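Local structure of myosin-I heavy chain (Dictyostelium discoideum, 5EJY) at residues V189-S194 with R199-R204. The protein is an actin-based class VII myosin motor with ATPase activity, here represented by a MyTH4-FERM tail module, that acts in early phagocytosis and adhesion. Sequence-based numbering, arbitrary orientation.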
# COMPACT_ATOMS: atom_id res chain seq x y z
N VAL A 189 12.79 8.34 0.43
CA VAL A 189 14.06 8.32 1.16
C VAL A 189 14.14 7.19 2.19
O VAL A 189 15.18 6.57 2.37
CB VAL A 189 14.33 9.66 1.86
CG1 VAL A 189 15.56 9.54 2.77
CG2 VAL A 189 14.53 10.76 0.83
N THR A 190 13.03 6.91 2.87
CA THR A 190 13.05 5.86 3.88
C THR A 190 13.35 4.50 3.26
O THR A 190 14.11 3.69 3.81
CB THR A 190 11.73 5.78 4.64
OG1 THR A 190 11.42 7.06 5.19
CG2 THR A 190 11.84 4.78 5.78
N GLU A 191 12.77 4.24 2.10
CA GLU A 191 13.02 2.98 1.41
C GLU A 191 14.46 2.90 0.90
O GLU A 191 15.12 1.86 1.02
CB GLU A 191 12.02 2.80 0.26
CG GLU A 191 12.21 1.51 -0.53
CD GLU A 191 11.29 1.42 -1.75
OE1 GLU A 191 10.36 2.27 -1.89
OE2 GLU A 191 11.47 0.50 -2.57
N LEU A 192 14.96 3.99 0.32
CA LEU A 192 16.33 4.02 -0.19
C LEU A 192 17.35 3.77 0.91
O LEU A 192 18.35 3.09 0.70
CB LEU A 192 16.63 5.35 -0.89
CG LEU A 192 15.91 5.59 -2.22
CD1 LEU A 192 16.07 7.02 -2.66
CD2 LEU A 192 16.43 4.64 -3.29
N GLU A 193 17.09 4.31 2.10
CA GLU A 193 17.96 4.06 3.25
C GLU A 193 18.07 2.58 3.57
O GLU A 193 19.17 2.06 3.77
CB GLU A 193 17.50 4.88 4.46
CG GLU A 193 17.74 6.37 4.27
CD GLU A 193 17.16 7.23 5.38
OE1 GLU A 193 16.07 6.90 5.91
OE2 GLU A 193 17.79 8.26 5.72
N SER A 194 16.93 1.89 3.60
CA SER A 194 16.91 0.44 3.80
C SER A 194 17.61 -0.32 2.67
O SER A 194 18.41 -1.23 2.93
CB SER A 194 15.46 -0.06 3.91
OG SER A 194 14.86 0.44 5.09
N ARG A 199 18.75 -3.97 4.01
CA ARG A 199 17.82 -4.45 5.02
C ARG A 199 16.37 -4.21 4.58
O ARG A 199 16.14 -3.51 3.61
CB ARG A 199 18.09 -3.76 6.35
CG ARG A 199 17.83 -2.27 6.34
CD ARG A 199 17.89 -1.71 7.75
NE ARG A 199 17.24 -0.40 7.83
CZ ARG A 199 17.89 0.75 7.77
NH1 ARG A 199 19.21 0.75 7.63
NH2 ARG A 199 17.23 1.90 7.85
N PRO A 200 15.41 -4.83 5.28
CA PRO A 200 13.98 -4.63 5.01
C PRO A 200 13.52 -3.23 5.37
O PRO A 200 14.17 -2.55 6.17
CB PRO A 200 13.30 -5.64 5.95
CG PRO A 200 14.38 -6.63 6.30
CD PRO A 200 15.64 -5.84 6.33
N ILE A 201 12.41 -2.78 4.78
CA ILE A 201 11.77 -1.56 5.20
C ILE A 201 10.84 -1.95 6.35
O ILE A 201 10.12 -2.94 6.23
CB ILE A 201 10.93 -0.92 4.06
CG1 ILE A 201 11.84 -0.43 2.92
CG2 ILE A 201 10.13 0.26 4.58
CD1 ILE A 201 12.32 -1.54 1.99
N PHE A 202 10.89 -1.21 7.45
CA PHE A 202 9.97 -1.45 8.56
C PHE A 202 8.76 -0.52 8.45
O PHE A 202 8.91 0.70 8.35
CB PHE A 202 10.67 -1.24 9.92
CG PHE A 202 9.80 -1.57 11.09
CD1 PHE A 202 9.43 -2.88 11.35
CD2 PHE A 202 9.34 -0.57 11.94
CE1 PHE A 202 8.62 -3.20 12.43
CE2 PHE A 202 8.53 -0.88 13.02
CZ PHE A 202 8.17 -2.19 13.26
N VAL A 203 7.56 -1.09 8.40
CA VAL A 203 6.34 -0.27 8.38
C VAL A 203 5.47 -0.60 9.58
O VAL A 203 5.45 -1.73 10.05
CB VAL A 203 5.50 -0.44 7.09
CG1 VAL A 203 6.27 0.05 5.88
CG2 VAL A 203 5.05 -1.89 6.90
N ARG A 204 4.75 0.41 10.06
CA ARG A 204 3.84 0.24 11.16
C ARG A 204 2.42 0.21 10.65
O ARG A 204 2.01 1.10 9.90
CB ARG A 204 4.02 1.39 12.14
CG ARG A 204 5.41 1.41 12.80
CD ARG A 204 5.82 2.85 13.17
NE ARG A 204 7.23 2.94 13.54
CZ ARG A 204 7.70 2.66 14.75
NH1 ARG A 204 6.86 2.26 15.69
NH2 ARG A 204 9.00 2.77 15.01
O HOH W 1 14.40 2.71 6.43
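The guanidinium of Arg199 lies over the CA of Ser194, which sits 4.0 Å above the plane of the group. With CG set between the backbone N and the carbonyl carbon (chi1 65°), the arginine chain passes Ser194, its CG 3.6 Å from Ser194 O. Its NH1 also forms a salt bridge with Glu197, in the turn between the two segments. The backbone closes that turn: Arg199 N donates to Ser194 O at 3.0 Å, with an almost straight N-H...O angle of 178°. Ser194 OG lies 3.3 Å from Pro200 O, at best a weak hydrogen bond, just ahead of strand 201-207. A water is held 2.7 Å from Ser194 OG. It donates to Thr190 O and accepts a weak bond from Arg199 NH2. Ile201 packs on the helix. Its CG1, anti to the carbonyl carbon (chi1 -67°), lies 3.8 Å from Ser194 CB, and its CD1 meets Glu191 CG at 4.0 Å. With an alanine here CG1 and CD1 are gone, which is likely to leave Ser194 CB and Glu191 CG without this apolar partner and to weaken the contact with Leu268 of helix 264-277. Glu191 OE2 is paired outside this contact, by a salt bridge to Arg183 and a hydrogen bond to Ser219. The contact joins helix 189-196, in the MyTH4 part, to strand 201-207, the first of the ubiquitin-like FERM lobe. One straight backbone bond, an apolar patch and a shared water would probably limit how freely the two parts turn here.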